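Local coordinates for Lin1840 protein (Listeria innocua serovar 6a, PDB 4ZOC) that probably hydrolyses terminal, non-reducing beta-D-glucosyl residues with release of glucose, as a glycoside hydrolase family 3 beta-glucosidase involved in beta-1,2-glucan metabolism, at residues E4-L9 with M332-N337; N206-S211 with A237-D242; E390-L395 with N456-V461; P398-P403 with V432-T437. The protein carries 2 engineered substitutions. All blocks are in the same frame, centred on the assembly; numbering follows the deposited sequence. Where two conformers were deposited one is given.

Interaction 1 (E4-L9 with M332-N337); sequences EKVQEL and MLNLKN
Val-6 is the residue through which two helices meet: it projects from the N-terminal helix 3-12 onto helix 322-338, and each of its methyls lies against an asparagine amide. CG1, anti to the backbone N (chi1 179°), comes within 3.7 Å of OD1 of Asn-334 and also reaches CB of Leu-333 at 3.6 Å. CG2 turns the other way and rests 3.6 Å from ND2 of Asn-337. One turn further along helix 3-12, CB of Leu-9 meets CD2 of Leu-333 at 3.9 Å. The isobutyl group of Leu-333 holds chi2 at 20°, well away from a staggered value, which places CD2 beside the base of Leu-9 while CB stays against Val-6.

The axes of segments 4-9 and 332-337 approach only to 10.2 Å and run roughly antiparallel, at 141°. Looseness is confined to the outward-facing flank of the N-terminal helix, where Glu-4, Lys-5 and Glu-8 are exposed and do not meet segment 332-337. On the inner side of helix 322-338, by contrast, the ammonium of Lys-336 is bonded to Gln-21, Pro-85 and Gly-58, so this helix is tied to the TIM barrel independently of the contact.

No hydrogen bond joins the two segments. Val-6 meets the two amides by contact alone; OD1 of Asn-334 accepts from Gln-3, and OD1 of Asn-337 from the N of Met-1. The attachment of the N-terminal helix to the barrel therefore combines an apolar centre with polar bonds at the very start of the chain, and the valine lies against two amides already committed to other partners.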
loop_
_atom_site.group_PDB
_atom_site.type_symbol
_atom_site.label_atom_id
_atom_site.label_comp_id
_atom_site.label_asym_id
_atom_site.label_seq_id
_atom_site.Cartn_x
_atom_site.Cartn_y
_atom_site.Cartn_z
ATOM N N GLU A 4 22.547 -41.046 18.271
ATOM C CA GLU A 4 22.956 -41.121 19.664
ATOM C C GLU A 4 24.244 -40.352 19.983
ATOM O O GLU A 4 24.361 -39.750 21.071
ATOM C CB GLU A 4 23.114 -42.609 20.114
ATOM C CG GLU A 4 21.831 -43.400 19.978
ATOM C CD GLU A 4 21.593 -43.897 18.554
ATOM O OE1 GLU A 4 22.567 -43.882 17.753
ATOM O OE2 GLU A 4 20.443 -44.274 18.226
ATOM N N LYS A 5 25.199 -40.359 19.060
ATOM C CA LYS A 5 26.411 -39.598 19.262
ATOM C C LYS A 5 26.111 -38.075 19.143
ATOM O O LYS A 5 26.734 -37.241 19.834
ATOM C CB LYS A 5 27.468 -40.042 18.254
ATOM C CG LYS A 5 27.852 -41.511 18.315
ATOM C CD LYS A 5 29.303 -41.640 17.902
ATOM C CE LYS A 5 29.869 -43.030 18.139
ATOM N NZ LYS A 5 29.457 -43.680 19.435
ATOM N N VAL A 6 25.177 -37.687 18.261
ATOM C CA VAL A 6 24.793 -36.272 18.198
ATOM C C VAL A 6 24.188 -35.869 19.567
ATOM O O VAL A 6 24.557 -34.860 20.171
ATOM C CB VAL A 6 23.833 -35.977 16.994
ATOM C CG1 VAL A 6 23.446 -34.517 16.989
ATOM C CG2 VAL A 6 24.478 -36.376 15.680
ATOM N N GLN A 7 23.288 -36.667 20.079
ATOM C CA GLN A 7 22.690 -36.339 21.413
ATOM C C GLN A 7 23.729 -36.340 22.528
ATOM O O GLN A 7 23.739 -35.459 23.404
ATOM C CB GLN A 7 21.505 -37.260 21.721
ATOM C CG GLN A 7 20.648 -36.653 22.845
ATOM C CD GLN A 7 19.949 -35.364 22.417
ATOM O OE1 GLN A 7 19.292 -35.346 21.377
ATOM N NE2 GLN A 7 20.101 -34.282 23.195
ATOM N N GLU A 8 24.666 -37.277 22.458
ATOM C CA GLU A 8 25.730 -37.315 23.454
ATOM C C GLU A 8 26.519 -35.982 23.462
ATOM O O GLU A 8 26.869 -35.437 24.512
ATOM C CB GLU A 8 26.606 -38.531 23.162
ATOM C CG GLU A 8 27.816 -38.684 24.054
ATOM C CD GLU A 8 28.634 -39.908 23.656
ATOM O OE1 GLU A 8 28.512 -40.899 24.383
ATOM O OE2 GLU A 8 29.361 -39.897 22.611
ATOM N N LEU A 9 26.758 -35.404 22.286
ATOM C CA LEU A 9 27.433 -34.066 22.227
ATOM C C LEU A 9 26.701 -32.998 23.016
ATOM O O LEU A 9 27.305 -32.265 23.798
ATOM C CB LEU A 9 27.627 -33.613 20.780
ATOM C CG LEU A 9 28.851 -34.174 20.044
ATOM C CD1 LEU A 9 28.742 -33.796 18.573
ATOM C CD2 LEU A 9 30.159 -33.667 20.627
ATOM N N MET A 332 21.337 -27.445 15.215
ATOM C CA MET A 332 22.631 -27.040 14.635
ATOM C C MET A 332 23.488 -28.295 14.371
ATOM O O MET A 332 24.074 -28.489 13.316
ATOM C CB MET A 332 23.333 -26.039 15.565
ATOM C CG MET A 332 22.822 -24.583 15.497
ATOM S SD MET A 332 23.233 -23.854 13.870
ATOM C CE MET A 332 25.015 -23.599 14.111
ATOM N N LEU A 333 23.568 -29.166 15.383
ATOM C CA LEU A 333 24.395 -30.357 15.232
ATOM C C LEU A 333 23.792 -31.277 14.161
ATOM O O LEU A 333 24.558 -31.837 13.346
ATOM C CB LEU A 333 24.515 -31.067 16.556
ATOM C CG LEU A 333 25.595 -30.601 17.520
ATOM C CD1 LEU A 333 26.203 -29.247 17.379
ATOM C CD2 LEU A 333 25.302 -31.029 18.959
ATOM N N ASN A 334 22.450 -31.399 14.106
ATOM C CA ASN A 334 21.756 -32.224 13.074
ATOM C C ASN A 334 22.065 -31.693 11.663
ATOM O O ASN A 334 22.372 -32.460 10.828
ATOM C CB ASN A 334 20.214 -32.272 13.223
ATOM C CG ASN A 334 19.747 -33.267 14.277
ATOM O OD1 ASN A 334 20.506 -34.119 14.702
ATOM N ND2 ASN A 334 18.528 -33.108 14.738
ATOM N N LEU A 335 22.039 -30.370 11.443
ATOM C CA LEU A 335 22.496 -29.784 10.164
ATOM C C LEU A 335 23.915 -30.200 9.820
ATOM O O LEU A 335 24.209 -30.595 8.668
ATOM C CB LEU A 335 22.359 -28.277 10.205
ATOM C CG LEU A 335 22.936 -27.513 8.998
ATOM C CD1 LEU A 335 22.288 -27.932 7.700
ATOM C CD2 LEU A 335 22.831 -26.003 9.202
ATOM N N LYS A 336 24.797 -30.109 10.823
ATOM C CA LYS A 336 26.182 -30.392 10.569
ATOM C C LYS A 336 26.297 -31.854 10.210
ATOM O O LYS A 336 27.049 -32.235 9.292
ATOM C CB LYS A 336 27.066 -30.049 11.735
ATOM C CG LYS A 336 27.102 -28.581 12.029
ATOM C CD LYS A 336 27.788 -28.148 13.286
ATOM C CE LYS A 336 28.033 -26.649 13.162
ATOM N NZ LYS A 336 28.745 -26.036 14.291
ATOM N N ASN A 337 25.514 -32.686 10.888
ATOM C CA ASN A 337 25.502 -34.144 10.581
ATOM C C ASN A 337 24.964 -34.481 9.194
ATOM O O ASN A 337 25.555 -35.295 8.495
ATOM C CB ASN A 337 24.794 -34.913 11.712
ATOM C CG ASN A 337 25.126 -36.403 11.752
ATOM O OD1 ASN A 337 26.246 -36.851 11.444
ATOM N ND2 ASN A 337 24.156 -37.163 12.152
#

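Interaction 2 (N206-S211 with A237-D242); sequences NTVNMS and AFNVVD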
loop_
_atom_site.group_PDB
_atom_site.type_symbol
_atom_site.label_atom_id
_atom_site.label_comp_id
_atom_site.label_asym_id
_atom_site.label_seq_id
_atom_site.Cartn_x
_atom_site.Cartn_y
_atom_site.Cartn_z
ATOM N N ASN A 206 10.786 -1.532 5.917
ATOM C CA ASN A 206 9.620 -0.835 6.457
ATOM C C ASN A 206 8.453 -1.788 6.809
ATOM O O ASN A 206 8.452 -2.975 6.426
ATOM C CB ASN A 206 9.132 0.228 5.468
ATOM C CG ASN A 206 8.273 1.292 6.095
ATOM O OD1 ASN A 206 8.282 1.527 7.325
ATOM N ND2 ASN A 206 7.502 1.962 5.248
ATOM N N THR A 207 7.521 -1.251 7.595
ATOM C CA THR A 207 6.301 -1.929 8.020
ATOM C C THR A 207 5.610 -2.767 6.923
ATOM O O THR A 207 5.457 -2.369 5.779
ATOM C CB THR A 207 5.323 -0.844 8.483
ATOM O OG1 THR A 207 5.910 -0.096 9.540
ATOM C CG2 THR A 207 3.978 -1.401 8.934
ATOM N N VAL A 208 5.194 -3.964 7.325
ATOM C CA VAL A 208 4.345 -4.857 6.519
ATOM C C VAL A 208 3.109 -5.073 7.340
ATOM O O VAL A 208 3.210 -5.367 8.582
ATOM C CB VAL A 208 5.030 -6.199 6.318
ATOM C CG1 VAL A 208 4.117 -7.262 5.746
ATOM C CG2 VAL A 208 6.275 -6.030 5.414
ATOM N N ASN A 209 1.978 -4.965 6.696
ATOM C CA ASN A 209 0.696 -5.340 7.362
ATOM C C ASN A 209 -0.299 -5.859 6.326
ATOM O O ASN A 209 -0.521 -5.225 5.262
ATOM C CB ASN A 209 0.085 -4.180 8.069
ATOM C CG ASN A 209 -1.137 -4.590 8.867
ATOM O OD1 ASN A 209 -2.293 -4.383 8.421
ATOM N ND2 ASN A 209 -0.902 -5.154 10.052
ATOM N N MET A 210 -0.831 -7.036 6.628
ATOM C CA MET A 210 -1.903 -7.670 5.865
ATOM C C MET A 210 -2.724 -8.545 6.837
ATOM O O MET A 210 -2.261 -8.921 7.953
ATOM C CB MET A 210 -1.415 -8.508 4.667
ATOM C CG MET A 210 -0.655 -9.809 4.981
ATOM S SD MET A 210 1.092 -9.595 5.381
ATOM C CE MET A 210 1.767 -8.932 3.872
ATOM N N SER A 211 -3.928 -8.864 6.429
ATOM C CA SER A 211 -4.752 -9.775 7.223
ATOM C C SER A 211 -4.054 -11.190 7.286
ATOM O O SER A 211 -3.325 -11.590 6.405
ATOM C CB SER A 211 -6.172 -9.868 6.714
ATOM O OG SER A 211 -6.257 -10.683 5.530
ATOM N N ALA A 237 12.704 -12.735 8.746
ATOM C CA ALA A 237 12.635 -11.483 7.998
ATOM C C ALA A 237 12.903 -10.270 8.922
ATOM O O ALA A 237 12.681 -10.318 10.121
ATOM C CB ALA A 237 11.223 -11.352 7.384
ATOM N N PHE A 238 13.323 -9.163 8.306
ATOM C CA PHE A 238 13.481 -7.927 9.012
ATOM C C PHE A 238 12.220 -7.235 9.490
ATOM O O PHE A 238 12.267 -6.448 10.480
ATOM C CB PHE A 238 14.239 -6.947 8.159
ATOM C CG PHE A 238 15.663 -7.314 7.924
ATOM C CD1 PHE A 238 16.549 -7.402 9.006
ATOM C CD2 PHE A 238 16.131 -7.540 6.649
ATOM C CE1 PHE A 238 17.875 -7.675 8.796
ATOM C CE2 PHE A 238 17.490 -7.815 6.442
ATOM C CZ PHE A 238 18.336 -7.920 7.503
ATOM N N ASN A 239 11.122 -7.511 8.793
ATOM C CA ASN A 239 9.863 -6.739 8.999
ATOM C C ASN A 239 9.070 -7.241 10.153
ATOM O O ASN A 239 9.184 -8.418 10.533
ATOM C CB ASN A 239 8.960 -6.777 7.773
ATOM C CG ASN A 239 8.752 -8.198 7.229
ATOM O OD1 ASN A 239 9.691 -8.812 6.703
ATOM N ND2 ASN A 239 7.560 -8.743 7.404
ATOM N N VAL A 240 8.239 -6.375 10.698
ATOM C CA VAL A 240 7.046 -6.883 11.497
ATOM C C VAL A 240 6.071 -7.724 10.682
ATOM O O VAL A 240 5.907 -7.507 9.478
ATOM C CB VAL A 240 6.263 -5.738 12.156
ATOM C CG1 VAL A 240 7.098 -4.920 13.135
ATOM C CG2 VAL A 240 5.609 -4.785 11.103
ATOM N N VAL A 241 5.511 -8.748 11.286
ATOM C CA VAL A 241 4.343 -9.491 10.791
ATOM C C VAL A 241 3.254 -9.226 11.819
ATOM O O VAL A 241 3.375 -9.558 12.975
ATOM C CB VAL A 241 4.682 -10.957 10.628
ATOM C CG1 VAL A 241 3.450 -11.777 10.258
ATOM C CG2 VAL A 241 5.731 -11.117 9.521
ATOM N N ASP A 242 2.197 -8.568 11.362
ATOM C CA ASP A 242 1.159 -8.076 12.232
ATOM C C ASP A 242 1.662 -7.487 13.570
ATOM O O ASP A 242 1.223 -7.866 14.669
ATOM C CB ASP A 242 0.110 -9.164 12.436
ATOM C CG ASP A 242 -1.240 -8.591 12.867
ATOM O OD1 ASP A 242 -1.429 -7.384 12.984
ATOM O OD2 ASP A 242 -2.107 -9.435 13.106
HETATM O O HOH W 1 1.243 -8.524 8.642
#
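Two carbonyl oxygens grip ND2 of Asn-239, that of Val-240 in the next residue and that of Ala-194. The bond to Val-240 O is 2.9 Å long with 150° at the hydrogen, and the donor stands above the carbonyl plane, 57° out of it. CG of Asn-239 sits in the crowded position between the backbone N and the carbonyl carbon, which folds the amide back along its own chain. Val-208 packs obliquely on this amide, its CG2 lying 3.6 Å from ND2 of Asn-239, and its CB is 3.5 Å from Val-240 O. In return CG2 of Val-240 touches Val-208 O at 3.5 Å.

Both segments follow strands of the TIM barrel, 187-193 and 233-236, and so belong to the loops at the C-terminal ends of the strands, where barrel enzymes carry their active sites; here Phe-238 touches a bound glucose. Farther along, one water accepts from Met-210 N at 3.3 Å and from Asp-242 N at 2.9 Å, bridging the backbones where no direct bond forms.

Asn-209 and Asp-242 lie side by side, amide and carboxylate planes 68° apart, with ND2 of Asn-209 3.7 Å from OD1 of Asp-242. Their stronger partners are on the second subunit: Asn-209 OD1 accepts from N of Ser-211 of the second subunit, and Asp-242 OD1 has a hydrogen bond with OG of that Ser-211 and a salt bridge with Arg-213 of the second subunit, an environment likely to favour the charged carboxylate.

Interaction 3 (E390-L395 with N456-V461); sequences EAKIAL and NMDVVV
Peptide planes are the flat groups here, and Met-457 lies over a face of one of them. Its chain, with CG anti to the carbonyl carbon and bends at chi2 and chi3, is laid across the link between Ile-393 and Ala-394, so that SD stands 3.4 Å from Ile-393 O and CG 3.5 Å from Ala-394 N. The edges of the peptides carry the parallel strand pairing. Ala-394 N donates to Val-459 O at 2.9 Å, nearly along the C=O axis, and Val-461 N returns a bond to Ala-394 O at 2.8 Å, in the carbonyl plane. Lys-392 O is held by two donors: Val-459 N comes almost straight on at 3.1 Å, whereas Asp-458 N, at 2.9 Å, stands 38° out of the carbonyl plane.

Ile-393, Leu-395, Val-459 and Val-461 share one face of the sheet, where CG2 of Ile-393 meets CG2 of Val-461 at 3.6 Å. At the solvent end Lys-392, bent at chi3, passes along OD2 of Asp-458 and crosses Met-457 at about a right angle. Its NZ makes a weak 3.3 Å bond to Asn-456 O, at the C-terminal end of helix 444-456, whose dipole would probably welcome the positive charge. Two waters reinforce this link, and one of them also donates to Asp-458 OD1.

Within the alpha/beta sheet of the C-terminal family 3 domain, strand 393-397 runs between 459-465 and 432-436. Helix 421-426 lies on the Leu-395 face, and Val-461 packs on strand 500-505 beyond.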
loop_
_atom_site.group_PDB
_atom_site.type_symbol
_atom_site.label_atom_id
_atom_site.label_comp_id
_atom_site.label_asym_id
_atom_site.label_seq_id
_atom_site.Cartn_x
_atom_site.Cartn_y
_atom_site.Cartn_z
ATOM N N GLU A 390 24.943 -8.918 -40.991
ATOM C CA GLU A 390 25.610 -7.795 -41.700
ATOM C C GLU A 390 25.057 -6.414 -41.359
ATOM O O GLU A 390 25.545 -5.388 -41.858
ATOM C CB GLU A 390 25.549 -7.996 -43.237
ATOM C CG GLU A 390 25.951 -9.389 -43.724
ATOM C CD GLU A 390 24.964 -10.476 -43.308
ATOM O OE1 GLU A 390 25.420 -11.639 -43.230
ATOM O OE2 GLU A 390 23.745 -10.156 -43.044
ATOM N N ALA A 391 24.042 -6.362 -40.487
ATOM C CA ALA A 391 23.496 -5.080 -40.053
ATOM C C ALA A 391 24.562 -4.205 -39.454
ATOM O O ALA A 391 25.344 -4.636 -38.554
ATOM C CB ALA A 391 22.364 -5.275 -39.055
ATOM N N LYS A 392 24.607 -2.958 -39.936
ATOM C CA LYS A 392 25.559 -1.953 -39.432
ATOM C C LYS A 392 24.919 -1.266 -38.200
ATOM O O LYS A 392 23.917 -0.574 -38.304
ATOM C CB LYS A 392 25.914 -0.929 -40.517
ATOM C CG LYS A 392 26.570 -1.506 -41.777
ATOM C CD LYS A 392 26.822 -0.445 -42.860
ATOM C CE LYS A 392 27.708 0.709 -42.419
ATOM N NZ LYS A 392 27.950 1.775 -43.462
ATOM N N ILE A 393 25.510 -1.513 -37.039
ATOM C CA ILE A 393 24.924 -1.198 -35.737
ATOM C C ILE A 393 25.672 -0.032 -35.123
ATOM O O ILE A 393 26.900 -0.051 -34.936
ATOM C CB ILE A 393 25.035 -2.395 -34.770
ATOM C CG1 ILE A 393 24.132 -3.513 -35.261
ATOM C CG2 ILE A 393 24.659 -1.914 -33.356
ATOM C CD1 ILE A 393 24.323 -4.857 -34.523
ATOM N N ALA A 394 24.946 0.998 -34.764
ATOM C CA ALA A 394 25.443 1.975 -33.781
ATOM C C ALA A 394 24.922 1.558 -32.406
ATOM O O ALA A 394 23.709 1.517 -32.130
ATOM C CB ALA A 394 24.978 3.390 -34.106
ATOM N N LEU A 395 25.881 1.246 -31.562
ATOM C CA LEU A 395 25.641 0.771 -30.181
ATOM C C LEU A 395 25.890 1.975 -29.279
ATOM O O LEU A 395 27.012 2.457 -29.144
ATOM C CB LEU A 395 26.595 -0.390 -29.830
ATOM C CG LEU A 395 26.534 -0.794 -28.354
ATOM C CD1 LEU A 395 25.188 -1.301 -27.893
ATOM C CD2 LEU A 395 27.567 -1.840 -28.085
ATOM N N ASN A 456 26.472 7.182 -39.727
ATOM C CA ASN A 456 27.304 6.134 -40.293
ATOM C C ASN A 456 26.679 4.775 -40.417
ATOM O O ASN A 456 26.842 4.076 -41.438
ATOM C CB ASN A 456 28.613 5.993 -39.470
ATOM C CG ASN A 456 29.528 7.223 -39.572
ATOM O OD1 ASN A 456 29.431 8.014 -40.511
ATOM N ND2 ASN A 456 30.467 7.354 -38.625
ATOM N N MET A 457 25.943 4.368 -39.398
ATOM C CA MET A 457 25.315 3.044 -39.349
ATOM C C MET A 457 23.880 2.976 -39.853
ATOM O O MET A 457 23.355 3.950 -40.370
ATOM C CB MET A 457 25.331 2.683 -37.861
ATOM C CG MET A 457 26.767 2.547 -37.369
ATOM S SD MET A 457 27.805 1.223 -37.988
ATOM C CE MET A 457 28.697 2.045 -39.323
ATOM N N ASP A 458 23.254 1.796 -39.761
ATOM C CA ASP A 458 21.905 1.607 -40.281
ATOM C C ASP A 458 20.804 1.430 -39.215
ATOM O O ASP A 458 19.651 1.740 -39.488
ATOM C CB ASP A 458 21.865 0.403 -41.199
ATOM C CG ASP A 458 22.665 0.638 -42.499
ATOM O OD1 ASP A 458 22.838 1.807 -42.917
ATOM O OD2 ASP A 458 23.196 -0.330 -43.011
ATOM N N VAL A 459 21.149 0.824 -38.083
ATOM C CA VAL A 459 20.200 0.598 -36.961
ATOM C C VAL A 459 20.937 0.958 -35.678
ATOM O O VAL A 459 22.214 0.938 -35.593
ATOM C CB VAL A 459 19.725 -0.864 -36.867
ATOM C CG1 VAL A 459 19.043 -1.294 -38.158
ATOM C CG2 VAL A 459 20.892 -1.760 -36.606
ATOM N N VAL A 460 20.161 1.295 -34.649
ATOM C CA VAL A 460 20.719 1.735 -33.414
ATOM C C VAL A 460 20.309 0.735 -32.385
ATOM O O VAL A 460 19.153 0.352 -32.309
ATOM C CB VAL A 460 20.184 3.087 -32.996
ATOM C CG1 VAL A 460 20.807 3.597 -31.706
ATOM C CG2 VAL A 460 20.323 4.114 -34.136
ATOM N N VAL A 461 21.291 0.240 -31.666
ATOM C CA VAL A 461 21.050 -0.542 -30.470
ATOM C C VAL A 461 21.347 0.458 -29.318
ATOM O O VAL A 461 22.548 0.807 -29.047
ATOM C CB VAL A 461 21.973 -1.801 -30.372
ATOM C CG1 VAL A 461 21.784 -2.476 -28.991
ATOM C CG2 VAL A 461 21.745 -2.841 -31.407
HETATM O O HOH W 2 25.315 2.799 -43.255
HETATM O O HOH W 3 29.297 3.835 -42.934
#

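Interaction 4 (P398-P403 with V432-T437); sequences PLATSP and VEVVST
Pro-398 opens the loop by lying alongside Thr-437, its CA-H directed at Thr-437 O across 3.2 Å. The proline nitrogen has no hydrogen to offer, so OG1 of Thr-437, in the crowded position between its backbone N and carbonyl carbon, simply rests 3.3 Å from the ring carbon CD of Pro-398. A water placed 2.7 Å from Pro-398 O and 2.9 Å from Thr-437 O joins the two carbonyls, though its protons are contested by other acceptors. Ala-400 then brings its methyl CB to 4.2 Å from CG1 of Val-434, a loose apolar touch. Thr-401 packs closer: CG2, anti to the carbonyl carbon, crosses obliquely over Val-434 and meets CG1 at 3.9 Å. The backbone N of Thr-401 donates to a second water at 2.9 Å, and that water lies 2.7 Å from OG of Ser-436, so it bridges Thr-401 N and the Ser-436 hydroxyl.

Strand 393-397, helix 421-426 and strand 432-436 form a beta-alpha-beta crossover, and this loop leads out of its first strand. Val-434 is lodged among Leu-395, Glu-422 and Arg-426, while Val-435, on the reverse face of this outermost strand, packs on helix 444-456.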
loop_
_atom_site.group_PDB
_atom_site.type_symbol
_atom_site.label_atom_id
_atom_site.label_comp_id
_atom_site.label_asym_id
_atom_site.label_seq_id
_atom_site.Cartn_x
_atom_site.Cartn_y
_atom_site.Cartn_z
ATOM N N PRO A 398 24.542 4.058 -21.922
ATOM C CA PRO A 398 25.292 3.697 -20.716
ATOM C C PRO A 398 25.570 2.236 -20.484
ATOM O O PRO A 398 26.538 1.950 -19.741
ATOM C CB PRO A 398 24.471 4.291 -19.604
ATOM C CG PRO A 398 23.094 4.376 -20.130
ATOM C CD PRO A 398 23.253 4.652 -21.598
ATOM N N LEU A 399 24.830 1.366 -21.151
ATOM C CA LEU A 399 25.008 -0.091 -21.106
ATOM C C LEU A 399 25.785 -0.613 -22.351
ATOM O O LEU A 399 25.961 -1.835 -22.527
ATOM C CB LEU A 399 23.680 -0.862 -20.909
ATOM C CG LEU A 399 23.329 -1.155 -19.447
ATOM C CD1 LEU A 399 24.278 -2.241 -18.898
ATOM C CD2 LEU A 399 23.449 0.127 -18.618
ATOM N N ALA A 400 26.304 0.303 -23.200
ATOM C CA ALA A 400 27.042 -0.103 -24.391
ATOM C C ALA A 400 28.359 -0.836 -24.003
ATOM O O ALA A 400 28.690 -1.889 -24.546
ATOM C CB ALA A 400 27.408 1.094 -25.232
ATOM N N THR A 401 29.060 -0.245 -23.062
ATOM C CA THR A 401 30.324 -0.777 -22.579
ATOM C C THR A 401 30.366 -1.069 -21.107
ATOM O O THR A 401 31.385 -1.649 -20.635
ATOM C CB THR A 401 31.504 0.190 -22.873
ATOM O OG1 THR A 401 31.434 1.367 -22.080
ATOM C CG2 THR A 401 31.544 0.560 -24.346
ATOM N N SER A 402 29.368 -0.660 -20.343
ATOM C CA SER A 402 29.434 -0.850 -18.889
ATOM C C SER A 402 29.644 -2.332 -18.557
ATOM O O SER A 402 28.900 -3.189 -19.049
ATOM C CB SER A 402 28.176 -0.381 -18.193
ATOM O OG SER A 402 28.195 -0.685 -16.830
ATOM N N PRO A 403 30.586 -2.606 -17.624
ATOM C CA PRO A 403 30.733 -3.989 -17.147
ATOM C C PRO A 403 29.724 -4.409 -16.077
ATOM O O PRO A 403 29.715 -5.587 -15.655
ATOM C CB PRO A 403 32.148 -4.033 -16.546
ATOM C CG PRO A 403 32.444 -2.590 -16.222
ATOM C CD PRO A 403 31.632 -1.712 -17.123
ATOM N N VAL A 432 30.133 -2.529 -35.996
ATOM C CA VAL A 432 29.592 -1.886 -34.814
ATOM C C VAL A 432 30.411 -0.641 -34.537
ATOM O O VAL A 432 31.648 -0.655 -34.513
ATOM C CB VAL A 432 29.570 -2.801 -33.565
ATOM C CG1 VAL A 432 28.833 -2.147 -32.422
ATOM C CG2 VAL A 432 28.979 -4.164 -33.848
ATOM N N GLU A 433 29.713 0.492 -34.412
ATOM C CA GLU A 433 30.317 1.714 -33.940
ATOM C C GLU A 433 29.673 2.052 -32.605
ATOM O O GLU A 433 28.473 2.126 -32.524
ATOM C CB GLU A 433 29.974 2.788 -34.920
ATOM C CG GLU A 433 30.903 3.942 -34.968
ATOM C CD GLU A 433 30.829 4.620 -36.356
ATOM O OE1 GLU A 433 30.445 5.749 -36.402
ATOM O OE2 GLU A 433 31.189 4.037 -37.397
ATOM N N VAL A 434 30.494 2.369 -31.624
ATOM C CA VAL A 434 30.068 2.431 -30.252
ATOM C C VAL A 434 30.239 3.813 -29.729
ATOM O O VAL A 434 31.262 4.414 -29.928
ATOM C CB VAL A 434 30.934 1.475 -29.413
ATOM C CG1 VAL A 434 30.576 1.665 -27.942
ATOM C CG2 VAL A 434 30.666 0.065 -29.872
ATOM N N VAL A 435 29.245 4.322 -29.003
ATOM C CA VAL A 435 29.375 5.550 -28.263
ATOM C C VAL A 435 28.794 5.311 -26.858
ATOM O O VAL A 435 27.572 5.221 -26.696
ATOM C CB VAL A 435 28.587 6.718 -28.882
ATOM C CG1 VAL A 435 28.797 8.038 -28.160
ATOM C CG2 VAL A 435 28.964 6.939 -30.377
ATOM N N SER A 436 29.679 5.252 -25.861
ATOM C CA SER A 436 29.314 5.083 -24.472
ATOM C C SER A 436 28.894 6.412 -23.917
ATOM O O SER A 436 29.445 7.456 -24.305
ATOM C CB SER A 436 30.527 4.573 -23.661
ATOM O OG SER A 436 30.216 4.445 -22.315
ATOM N N THR A 437 27.898 6.408 -23.048
ATOM C CA THR A 437 27.490 7.599 -22.355
ATOM C C THR A 437 27.398 7.233 -20.896
ATOM O O THR A 437 27.445 6.027 -20.559
ATOM C CB THR A 437 26.119 8.147 -22.832
ATOM O OG1 THR A 437 25.061 7.197 -22.613
ATOM C CG2 THR A 437 26.174 8.508 -24.282
HETATM O O HOH W 4 28.537 2.351 -21.942
HETATM O O HOH W 5 28.186 3.843 -18.821
#

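How the interactions relate
Interactions 3 and 4 belong to one sheet and meet directly, their centres 13 Å apart: Leu-395 N probably bonds to Glu-433 O at 2.9 Å, and Asn-456 ND2 to Glu-433 OE1 at 2.7 Å. Interactions 1 and 2 lie in the barrel part of the chain, 34 Å apart between centres, one at its outer helices and the other in loops at the end where TIM barrels usually carry their active sites. In interaction 2 the Asn-239 side chain lies about 12 Å from a bound glucose. A glucose pocket of the protein draws on both domains, Trp-271 from the barrel and Trp-409 and Glu-473 from the sheet domain. Interactions 1 and 3, with centres 63 Å apart, occupy opposite sides of the chain's centre.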